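Local coordinates for nitroalkane oxidase (Podospora anserina, PDB 3MKH), which oxidises nitroalkanes to aldehydes or ketones with release of nitrite, using FAD and molecular oxygen and forming hydrogen peroxide, at the interface of chains A and B and the interface of chains A and C. Numbering follows the deposited sequence. Chains: chain A/B/C, Nitroalkane oxidase.

Contact 1: the interface of chains A and B. Residues chain A 3-4, 336, 341; chain B 3-6.
The ring of A:His336, on helix 311-340, stands edge-to-face against the ring of B:His6, their planes 74° apart, in a subunit contact of this homotetrameric member of the acyl-CoA dehydrogenase family. Its CE1 edge points at one face of B:His6, lying 3.5 Å from CD2 toward the rim. One face of the A:His336 imidazole is covered by the N-terminal segment of chain B, with the backbone N of B:Phe5 above CE1. OD1 of B:Asp4 also lies 3.4 Å from CE1 of A:His336, carboxylate and ring planes 43° apart. B:Phe5 runs past in the opposite direction, its ring atom CD1 3.7 Å from CB of A:His336. With CG on the side of its backbone N (chi1 -71°), B:His6 directs NE2 to the carbonyl O of A:Gly341; the 2.8 Å hydrogen bond lies in the imidazole plane but reaches the oxygen from above the carbonyl plane. The carboxylate of B:Asp4 folds forward over its own chain, OD1 accepting the backbone N of B:His6 at 2.9 Å from above the carboxylate plane, and probably helps to fix the turn that presents the ring. Beside this, A:Asp4 and B:Asp4 form an antiparallel beta bridge through reciprocal N-to-O hydrogen bonds of 2.8 Å.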
loop_
_atom_site.group_PDB
_atom_site.type_symbol
_atom_site.label_atom_id
_atom_site.label_comp_id
_atom_site.label_asym_id
_atom_site.label_seq_id
_atom_site.Cartn_x
_atom_site.Cartn_y
_atom_site.Cartn_z
ATOM N N ILE A 3 -13.411 -26.112 -15.398
ATOM C CA ILE A 3 -13.426 -24.940 -14.540
ATOM C C ILE A 3 -14.860 -24.492 -14.305
ATOM O O ILE A 3 -15.567 -24.112 -15.234
ATOM C CB ILE A 3 -12.568 -23.806 -15.131
ATOM C CG1 ILE A 3 -11.120 -24.297 -15.300
ATOM C CG2 ILE A 3 -12.643 -22.539 -14.246
ATOM C CD1 ILE A 3 -10.259 -23.416 -16.175
ATOM N N ASP A 4 -15.288 -24.549 -13.050
ATOM C CA ASP A 4 -16.691 -24.330 -12.716
ATOM C C ASP A 4 -16.779 -23.665 -11.340
ATOM O O ASP A 4 -16.243 -24.194 -10.370
ATOM C CB ASP A 4 -17.420 -25.682 -12.697
ATOM C CG ASP A 4 -18.936 -25.538 -12.644
ATOM O OD1 ASP A 4 -19.442 -24.395 -12.520
ATOM O OD2 ASP A 4 -19.624 -26.583 -12.716
ATOM N N HIS A 336 -9.786 -26.331 -3.042
ATOM C CA HIS A 336 -9.919 -27.369 -4.060
ATOM C C HIS A 336 -8.582 -28.075 -4.303
ATOM O O HIS A 336 -8.515 -29.310 -4.344
ATOM C CB HIS A 336 -10.473 -26.778 -5.356
ATOM C CG HIS A 336 -10.744 -27.803 -6.409
ATOM N ND1 HIS A 336 -9.872 -28.057 -7.447
ATOM C CD2 HIS A 336 -11.776 -28.671 -6.563
ATOM C CE1 HIS A 336 -10.367 -29.020 -8.209
ATOM N NE2 HIS A 336 -11.524 -29.408 -7.695
ATOM N N GLY A 341 -5.467 -31.461 -6.082
ATOM C CA GLY A 341 -4.379 -31.047 -6.952
ATOM C C GLY A 341 -4.880 -30.104 -8.037
ATOM O O GLY A 341 -5.945 -29.492 -7.890
ATOM N N ILE B 3 -18.041 -26.870 -7.612
ATOM C CA ILE B 3 -16.825 -26.058 -7.655
ATOM C C ILE B 3 -15.610 -26.877 -8.082
ATOM O O ILE B 3 -15.265 -27.890 -7.457
ATOM C CB ILE B 3 -16.578 -25.308 -6.321
ATOM C CG1 ILE B 3 -17.702 -24.290 -6.111
ATOM C CG2 ILE B 3 -15.223 -24.593 -6.351
ATOM C CD1 ILE B 3 -17.975 -23.969 -4.658
ATOM N N ASP B 4 -14.967 -26.430 -9.157
ATOM C CA ASP B 4 -13.895 -27.197 -9.792
ATOM C C ASP B 4 -12.876 -26.253 -10.444
ATOM O O ASP B 4 -13.250 -25.402 -11.253
ATOM C CB ASP B 4 -14.498 -28.133 -10.855
ATOM C CG ASP B 4 -13.503 -29.185 -11.372
ATOM O OD1 ASP B 4 -12.308 -29.135 -11.016
ATOM O OD2 ASP B 4 -13.927 -30.075 -12.143
ATOM N N PHE B 5 -11.601 -26.399 -10.080
ATOM C CA PHE B 5 -10.535 -25.602 -10.690
ATOM C C PHE B 5 -9.660 -26.410 -11.667
ATOM O O PHE B 5 -8.641 -25.916 -12.154
ATOM C CB PHE B 5 -9.657 -24.972 -9.609
ATOM C CG PHE B 5 -10.322 -23.857 -8.864
ATOM C CD1 PHE B 5 -11.143 -24.121 -7.776
ATOM C CD2 PHE B 5 -10.119 -22.540 -9.244
ATOM C CE1 PHE B 5 -11.765 -23.081 -7.077
ATOM C CE2 PHE B 5 -10.731 -21.498 -8.549
ATOM C CZ PHE B 5 -11.557 -21.778 -7.469
ATOM N N HIS B 6 -10.055 -27.648 -11.953
ATOM C CA HIS B 6 -9.334 -28.465 -12.930
ATOM C C HIS B 6 -9.721 -28.114 -14.360
ATOM O O HIS B 6 -10.896 -27.926 -14.678
ATOM C CB HIS B 6 -9.566 -29.960 -12.693
ATOM C CG HIS B 6 -8.889 -30.486 -11.470
ATOM N ND1 HIS B 6 -9.083 -31.768 -11.003
ATOM C CD2 HIS B 6 -8.028 -29.896 -10.606
ATOM C CE1 HIS B 6 -8.362 -31.950 -9.911
ATOM N NE2 HIS B 6 -7.709 -30.830 -9.651
#

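Contact 2: the interface of chains A and C. Residues chain A 169-170, 228, 230-231; chain C 379-381.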
loop_
_atom_site.group_PDB
_atom_site.type_symbol
_atom_site.label_atom_id
_atom_site.label_comp_id
_atom_site.label_asym_id
_atom_site.label_seq_id
_atom_site.Cartn_x
_atom_site.Cartn_y
_atom_site.Cartn_z
ATOM N N MET A 169 0.262 -21.492 25.943
ATOM C CA MET A 169 -0.543 -20.278 25.959
ATOM C C MET A 169 -1.185 -20.139 24.593
ATOM O O MET A 169 -0.620 -20.608 23.601
ATOM C CB MET A 169 0.351 -19.068 26.260
ATOM C CG MET A 169 -0.396 -17.735 26.427
ATOM S SD MET A 169 0.755 -16.434 26.963
ATOM C CE MET A 169 -0.286 -14.971 26.874
ATOM N N TRP A 170 -2.377 -19.544 24.567
ATOM C CA TRP A 170 -3.128 -19.248 23.348
ATOM C C TRP A 170 -3.876 -20.451 22.762
ATOM O O TRP A 170 -4.557 -20.316 21.752
ATOM C CB TRP A 170 -2.238 -18.633 22.258
ATOM C CG TRP A 170 -1.565 -17.315 22.624
ATOM C CD1 TRP A 170 -0.229 -17.118 22.850
ATOM C CD2 TRP A 170 -2.189 -16.035 22.768
ATOM N NE1 TRP A 170 0.009 -15.798 23.154
ATOM C CE2 TRP A 170 -1.174 -15.110 23.098
ATOM C CE3 TRP A 170 -3.509 -15.577 22.662
ATOM C CZ2 TRP A 170 -1.435 -13.759 23.322
ATOM C CZ3 TRP A 170 -3.766 -14.230 22.886
ATOM C CH2 TRP A 170 -2.732 -13.338 23.208
ATOM N N ARG A 228 -3.078 -17.684 33.853
ATOM C CA ARG A 228 -3.648 -16.370 33.567
ATOM C C ARG A 228 -4.620 -16.450 32.417
ATOM O O ARG A 228 -4.300 -17.021 31.360
ATOM C CB ARG A 228 -2.550 -15.339 33.253
ATOM C CG ARG A 228 -3.098 -13.990 32.808
ATOM C CD ARG A 228 -2.002 -12.933 32.665
ATOM N NE ARG A 228 -1.124 -13.149 31.513
ATOM C CZ ARG A 228 -1.253 -12.525 30.342
ATOM N NH1 ARG A 228 -2.238 -11.659 30.151
ATOM N NH2 ARG A 228 -0.401 -12.774 29.355
ATOM N N VAL A 230 -6.287 -14.605 29.436
ATOM C CA VAL A 230 -5.793 -13.543 28.563
ATOM C C VAL A 230 -6.968 -12.760 27.981
ATOM O O VAL A 230 -7.819 -13.320 27.285
ATOM C CB VAL A 230 -4.953 -14.131 27.392
ATOM C CG1 VAL A 230 -4.327 -13.014 26.548
ATOM C CG2 VAL A 230 -3.870 -15.081 27.927
ATOM N N ALA A 231 -7.010 -11.467 28.273
ATOM C CA ALA A 231 -8.032 -10.575 27.739
ATOM C C ALA A 231 -7.593 -10.098 26.345
ATOM O O ALA A 231 -6.441 -9.710 26.144
ATOM C CB ALA A 231 -8.239 -9.386 28.687
ATOM N N TYR C 379 -2.056 -9.344 20.621
ATOM C CA TYR C 379 -3.484 -9.492 20.873
ATOM C C TYR C 379 -3.768 -9.562 22.382
ATOM O O TYR C 379 -4.914 -9.689 22.797
ATOM C CB TYR C 379 -4.004 -10.765 20.188
ATOM C CG TYR C 379 -5.422 -10.651 19.672
ATOM C CD1 TYR C 379 -5.790 -9.629 18.788
ATOM C CD2 TYR C 379 -6.395 -11.570 20.062
ATOM C CE1 TYR C 379 -7.101 -9.528 18.298
ATOM C CE2 TYR C 379 -7.711 -11.476 19.590
ATOM C CZ TYR C 379 -8.056 -10.463 18.713
ATOM O OH TYR C 379 -9.351 -10.409 18.247
ATOM N N ASP C 380 -2.719 -9.490 23.195
ATOM C CA ASP C 380 -2.855 -9.534 24.659
ATOM C C ASP C 380 -3.046 -8.102 25.193
ATOM O O ASP C 380 -2.191 -7.225 24.999
ATOM C CB ASP C 380 -1.602 -10.212 25.228
ATOM C CG ASP C 380 -1.590 -10.337 26.746
ATOM O OD1 ASP C 380 -2.477 -9.798 27.452
ATOM O OD2 ASP C 380 -0.647 -10.997 27.231
ATOM N N LEU C 381 -4.179 -7.855 25.845
ATOM C CA LEU C 381 -4.487 -6.523 26.349
ATOM C C LEU C 381 -3.610 -6.053 27.526
ATOM O O LEU C 381 -3.694 -4.893 27.912
ATOM C CB LEU C 381 -5.982 -6.378 26.682
ATOM C CG LEU C 381 -6.935 -6.330 25.476
ATOM C CD1 LEU C 381 -8.415 -6.383 25.917
ATOM C CD2 LEU C 381 -6.659 -5.084 24.626
HETATM O O HOH W 1 -4.698 -9.895 29.186
#
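C:Asp380 extends its carboxylate away from its backbone, CG lying opposite the backbone N (chi1 -180°), and A:Arg228 meets it from the other direction with a chain that is extended as far as CD and then bends at chi3 (71°). This is a subunit contact of the acyl-CoA dehydrogenase family tetramer, between the end of strand 224-228 with its following loop and the loop after strand 161-168 on one side, and the loop after the 3-10 helix 375-379 on the other. The guanidinium grips the carboxylate end-on: NH2 of A:Arg228 donates to OD2 of C:Asp380 at 2.8 Å, the salt bridge, and NH1 to OD1 of C:Asp380 at a longer 3.3 Å. The two flat groups are turned by 16°, and both oxygens are met on their syn sides, somewhat out of the carboxylate plane. A:Val230 crosses the acid at about a right angle, placing CG1 3.8 Å from CG of C:Asp380. CH2 of A:Trp170, an FAD-binding residue, touches CB of C:Asp380 at 3.9 Å, with the indole plane nearly perpendicular to the carboxylate. One face of that indole carries the terminal CE of A:Met169, which also borders OD2. The backbone N of C:Leu381 donates to the carbonyl O of A:Ala231 at 2.9 Å, and a water joins A:Ala231 N (2.9 Å) to C:Asp380 OD1 (2.8 Å).

Contact 3: the interface of chains A and B. Residues chain A 351, 421-422, 425; chain B 321, 325, 328, 332.
B:Lys321 leaves helix 311-340 and reaches over A:Trp422, near the C-terminus of chain A, at a subunit interface of the homotetramer. From CB the chain bends at chi2 (51°), and CD of B:Lys321 then lies 3.6 Å from CH2 of A:Trp422. CE of B:Lys321 sits over a face of the A:Trp422 six-membered ring, 3.7 Å from its centroid, in a CH-pi contact; CB of A:Ala421 lies on the same face. A second bend, at chi4 (70°), swings NZ of B:Lys321 past the ring to the carbonyl O of A:Ala421, a 2.8 Å hydrogen bond made from above the carbonyl plane. NZ of B:Lys321 also forms a 2.7 Å salt bridge with OE2 of B:Glu325, which accepts on its anti lone pair. OE1 of B:Glu325 takes a salt bridge from NH2 of B:Arg328, met from above the carboxylate plane, so two basic residues of its own helix hold this acid. CD2 of A:Leu351 packs against its CG and CD. NH2 of B:Arg328 approaches CE3 of A:Trp422 (3.6 Å), the planes nearly perpendicular. A:Thr425 turns its methyl CG2 toward CH2 of B:Trp332 at 3.8 Å, while OG1 binds two waters, one leading to OE2 of B:Glu325 and the other 2.9 Å from NE of B:Arg328.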
loop_
_atom_site.group_PDB
_atom_site.type_symbol
_atom_site.label_atom_id
_atom_site.label_comp_id
_atom_site.label_asym_id
_atom_site.label_seq_id
_atom_site.Cartn_x
_atom_site.Cartn_y
_atom_site.Cartn_z
ATOM N N LEU A 351 -0.590 -22.919 -1.916
ATOM C CA LEU A 351 -1.843 -22.191 -2.108
ATOM C C LEU A 351 -2.596 -21.987 -0.794
ATOM O O LEU A 351 -3.207 -20.943 -0.592
ATOM C CB LEU A 351 -2.744 -22.900 -3.124
ATOM C CG LEU A 351 -2.207 -22.958 -4.564
ATOM C CD1 LEU A 351 -3.272 -23.530 -5.506
ATOM C CD2 LEU A 351 -1.738 -21.592 -5.044
ATOM N N ALA A 421 6.641 -23.739 -9.910
ATOM C CA ALA A 421 5.777 -22.591 -9.631
ATOM C C ALA A 421 4.276 -22.780 -9.886
ATOM O O ALA A 421 3.466 -22.557 -8.991
ATOM C CB ALA A 421 6.289 -21.362 -10.349
ATOM N N TRP A 422 3.907 -23.178 -11.099
ATOM C CA TRP A 422 2.504 -23.155 -11.506
ATOM C C TRP A 422 1.879 -24.548 -11.620
ATOM O O TRP A 422 0.796 -24.699 -12.180
ATOM C CB TRP A 422 2.354 -22.382 -12.836
ATOM C CG TRP A 422 3.165 -21.126 -12.795
ATOM C CD1 TRP A 422 4.368 -20.902 -13.403
ATOM C CD2 TRP A 422 2.875 -19.955 -12.033
ATOM N NE1 TRP A 422 4.829 -19.645 -13.094
ATOM C CE2 TRP A 422 3.933 -19.043 -12.250
ATOM C CE3 TRP A 422 1.819 -19.579 -11.196
ATOM C CZ2 TRP A 422 3.965 -17.780 -11.658
ATOM C CZ3 TRP A 422 1.851 -18.313 -10.611
ATOM C CH2 TRP A 422 2.915 -17.434 -10.846
ATOM N N THR A 425 -1.714 -25.158 -10.698
ATOM C CA THR A 425 -2.729 -24.675 -11.618
ATOM C C THR A 425 -2.680 -25.465 -12.937
ATOM O O THR A 425 -3.694 -26.015 -13.380
ATOM C CB THR A 425 -2.569 -23.166 -11.909
ATOM O OG1 THR A 425 -2.713 -22.425 -10.688
ATOM C CG2 THR A 425 -3.640 -22.690 -12.885
ATOM N N LYS B 321 3.880 -14.041 -5.791
ATOM C CA LYS B 321 3.230 -15.323 -6.086
ATOM C C LYS B 321 1.793 -15.330 -5.550
ATOM O O LYS B 321 0.844 -15.763 -6.233
ATOM C CB LYS B 321 4.052 -16.471 -5.472
ATOM C CG LYS B 321 3.581 -17.878 -5.849
ATOM C CD LYS B 321 3.427 -17.985 -7.358
ATOM C CE LYS B 321 3.694 -19.411 -7.845
ATOM N NZ LYS B 321 2.615 -20.366 -7.439
ATOM N N GLU B 325 -1.730 -15.650 -7.799
ATOM C CA GLU B 325 -2.732 -16.691 -7.606
ATOM C C GLU B 325 -4.109 -16.096 -7.343
ATOM O O GLU B 325 -5.106 -16.573 -7.874
ATOM C CB GLU B 325 -2.317 -17.662 -6.491
ATOM C CG GLU B 325 -0.991 -18.354 -6.746
ATOM C CD GLU B 325 -1.035 -19.333 -7.930
ATOM O OE1 GLU B 325 -2.108 -19.505 -8.551
ATOM O OE2 GLU B 325 0.013 -19.950 -8.219
ATOM N N ARG B 328 -5.356 -14.673 -10.836
ATOM C CA ARG B 328 -5.900 -15.692 -11.738
ATOM C C ARG B 328 -7.224 -16.276 -11.246
ATOM O O ARG B 328 -8.153 -16.490 -12.039
ATOM C CB ARG B 328 -4.892 -16.821 -12.050
ATOM C CG ARG B 328 -5.326 -17.716 -13.254
ATOM C CD ARG B 328 -4.215 -18.661 -13.722
ATOM N NE ARG B 328 -3.521 -19.094 -12.543
ATOM C CZ ARG B 328 -2.239 -18.917 -12.300
ATOM N NH1 ARG B 328 -1.427 -18.374 -13.198
ATOM N NH2 ARG B 328 -1.777 -19.327 -11.135
ATOM N N TRP B 332 -10.544 -16.030 -13.553
ATOM C CA TRP B 332 -11.364 -17.181 -13.943
ATOM C C TRP B 332 -12.799 -17.104 -13.398
ATOM O O TRP B 332 -13.765 -17.417 -14.101
ATOM C CB TRP B 332 -10.705 -18.488 -13.524
ATOM C CG TRP B 332 -9.455 -18.814 -14.296
ATOM C CD1 TRP B 332 -8.758 -17.985 -15.129
ATOM C CD2 TRP B 332 -8.757 -20.059 -14.293
ATOM N NE1 TRP B 332 -7.662 -18.645 -15.647
ATOM C CE2 TRP B 332 -7.639 -19.918 -15.145
ATOM C CE3 TRP B 332 -8.962 -21.282 -13.644
ATOM C CZ2 TRP B 332 -6.733 -20.956 -15.367
ATOM C CZ3 TRP B 332 -8.062 -22.312 -13.876
ATOM C CH2 TRP B 332 -6.968 -22.141 -14.728
HETATM O O HOH W 2 -0.246 -22.289 -9.513
HETATM O O HOH W 3 -4.862 -20.643 -10.461
#

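Contact 4: the interface of chains A and C. Residues chain A 300-301, 303-305, 310; chain C 142, 145.
The loop joining helix 262-298 to the 3-10 helix 307-309, together with A:Arg310 just beyond it, meets the loop of chain C that follows strand 130-133 and contains the FAD-binding residue C:Asn142. C:Glu145 carries the contact: its side chain is extended beyond CG and brings the carboxylate to the guanidinium of A:Arg310, which arrives from the opposite direction after a bend at chi2 (-67°). The two groups are nearly coplanar, 23° apart, and join end-on. NH2 of A:Arg310 donates to OE1 of C:Glu145 at 2.7 Å on its syn lone pair, and NH1 to OE2 at 2.9 Å on the syn side. OE1 of C:Glu145 also accepts the backbone N of A:Ala304 at 2.8 Å, from above the carboxylate plane. CB of A:Ala304 packs 3.6 Å from CD of C:Glu145. The guanidinium is sandwiched: CG2 of A:Val305 lies over the centre of one face, while ND2 of C:Asn142 lies toward the rim of the other, its amide turned by 16° from the guanidinium. CB of C:Asn142 rests on CA of A:Gly303 at 3.6 Å, and its backbone N binds a water 2.8 Å away that also bonds to the carbonyl O of A:Arg301. Because A:Arg301 and C:Asn142 both bind FAD, the contact probably helps to order cofactor-binding loops from two subunits while holding the tetramer together.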
loop_
_atom_site.group_PDB
_atom_site.type_symbol
_atom_site.label_atom_id
_atom_site.label_comp_id
_atom_site.label_asym_id
_atom_site.label_seq_id
_atom_site.Cartn_x
_atom_site.Cartn_y
_atom_site.Cartn_z
ATOM N N ASN A 300 -27.345 9.484 4.037
ATOM C CA ASN A 300 -26.584 10.333 3.112
ATOM C C ASN A 300 -25.700 11.383 3.807
ATOM O O ASN A 300 -25.135 12.267 3.151
ATOM C CB ASN A 300 -27.501 10.988 2.066
ATOM C CG ASN A 300 -28.498 11.968 2.680
ATOM O OD1 ASN A 300 -29.494 12.330 2.043
ATOM N ND2 ASN A 300 -28.233 12.408 3.911
ATOM N N ARG A 301 -25.586 11.273 5.130
ATOM C CA ARG A 301 -24.707 12.140 5.906
ATOM C C ARG A 301 -25.084 13.620 5.734
ATOM O O ARG A 301 -24.217 14.498 5.754
ATOM C CB ARG A 301 -23.235 11.904 5.521
ATOM C CG ARG A 301 -22.666 10.543 5.943
ATOM C CD ARG A 301 -22.315 10.493 7.426
ATOM N NE ARG A 301 -23.488 10.249 8.267
ATOM C CZ ARG A 301 -23.563 10.540 9.567
ATOM N NH1 ARG A 301 -22.536 11.103 10.190
ATOM N NH2 ARG A 301 -24.670 10.263 10.249
ATOM N N GLY A 303 -26.449 15.013 3.028
ATOM C CA GLY A 303 -26.040 15.491 1.721
ATOM C C GLY A 303 -27.178 15.873 0.791
ATOM O O GLY A 303 -28.354 15.647 1.085
ATOM N N ALA A 304 -26.811 16.465 -0.341
ATOM C CA ALA A 304 -27.764 16.763 -1.406
ATOM C C ALA A 304 -27.996 15.519 -2.270
ATOM O O ALA A 304 -28.971 15.440 -3.022
ATOM C CB ALA A 304 -27.259 17.937 -2.265
ATOM N N VAL A 305 -27.087 14.554 -2.157
ATOM C CA VAL A 305 -27.189 13.298 -2.896
ATOM C C VAL A 305 -26.992 12.120 -1.943
ATOM O O VAL A 305 -26.557 12.306 -0.802
ATOM C CB VAL A 305 -26.146 13.220 -4.038
ATOM C CG1 VAL A 305 -26.428 14.275 -5.110
ATOM C CG2 VAL A 305 -24.737 13.375 -3.484
ATOM N N ARG A 310 -21.046 9.979 -3.705
ATOM C CA ARG A 310 -19.715 10.533 -3.492
ATOM C C ARG A 310 -18.674 9.581 -4.053
ATOM O O ARG A 310 -18.512 8.471 -3.541
ATOM C CB ARG A 310 -19.463 10.738 -1.994
ATOM C CG ARG A 310 -20.630 11.361 -1.253
ATOM C CD ARG A 310 -20.839 12.792 -1.706
ATOM N NE ARG A 310 -22.001 13.421 -1.083
ATOM C CZ ARG A 310 -22.425 14.648 -1.381
ATOM N NH1 ARG A 310 -21.782 15.370 -2.299
ATOM N NH2 ARG A 310 -23.492 15.149 -0.770
ATOM N N ASN C 142 -21.596 17.642 4.681
ATOM C CA ASN C 142 -22.323 18.390 3.663
ATOM C C ASN C 142 -23.158 19.572 4.180
ATOM O O ASN C 142 -24.147 19.971 3.557
ATOM C CB ASN C 142 -23.175 17.417 2.874
ATOM C CG ASN C 142 -22.347 16.283 2.319
ATOM O OD1 ASN C 142 -22.549 15.119 2.666
ATOM N ND2 ASN C 142 -21.367 16.626 1.487
ATOM N N GLU C 145 -23.424 22.356 1.622
ATOM C CA GLU C 145 -23.717 21.962 0.240
ATOM C C GLU C 145 -25.053 22.506 -0.270
ATOM O O GLU C 145 -26.080 22.416 0.412
ATOM C CB GLU C 145 -23.668 20.439 0.088
ATOM C CG GLU C 145 -23.924 19.951 -1.329
ATOM C CD GLU C 145 -23.748 18.446 -1.469
ATOM O OE1 GLU C 145 -24.364 17.703 -0.667
ATOM O OE2 GLU C 145 -22.999 18.015 -2.379
HETATM O O HOH W 4 -23.782 16.945 6.211
#

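Contacts 1 and 3 belong to the A-B interface, with C-alpha centres about 13 Å apart, and share helix 311-340: contact 1 uses it from chain A and contact 3 from chain B. Two-fold symmetry gives each a twin, so both copies of the helix serve both contacts. Contacts 2 and 4 lie within the A-C interface, their C-alpha centres about 43 Å apart and about 36 to 45 Å from those of contacts 1 and 3. Chain A thus binds two neighbours through separate surfaces, consistent with the homotetramer. Contact 2 is centred about 13 Å from the catalytic A:Asp399, and contacts 2 and 4 include FAD-binding residues, which suggests that assembly and cofactor binding are coupled.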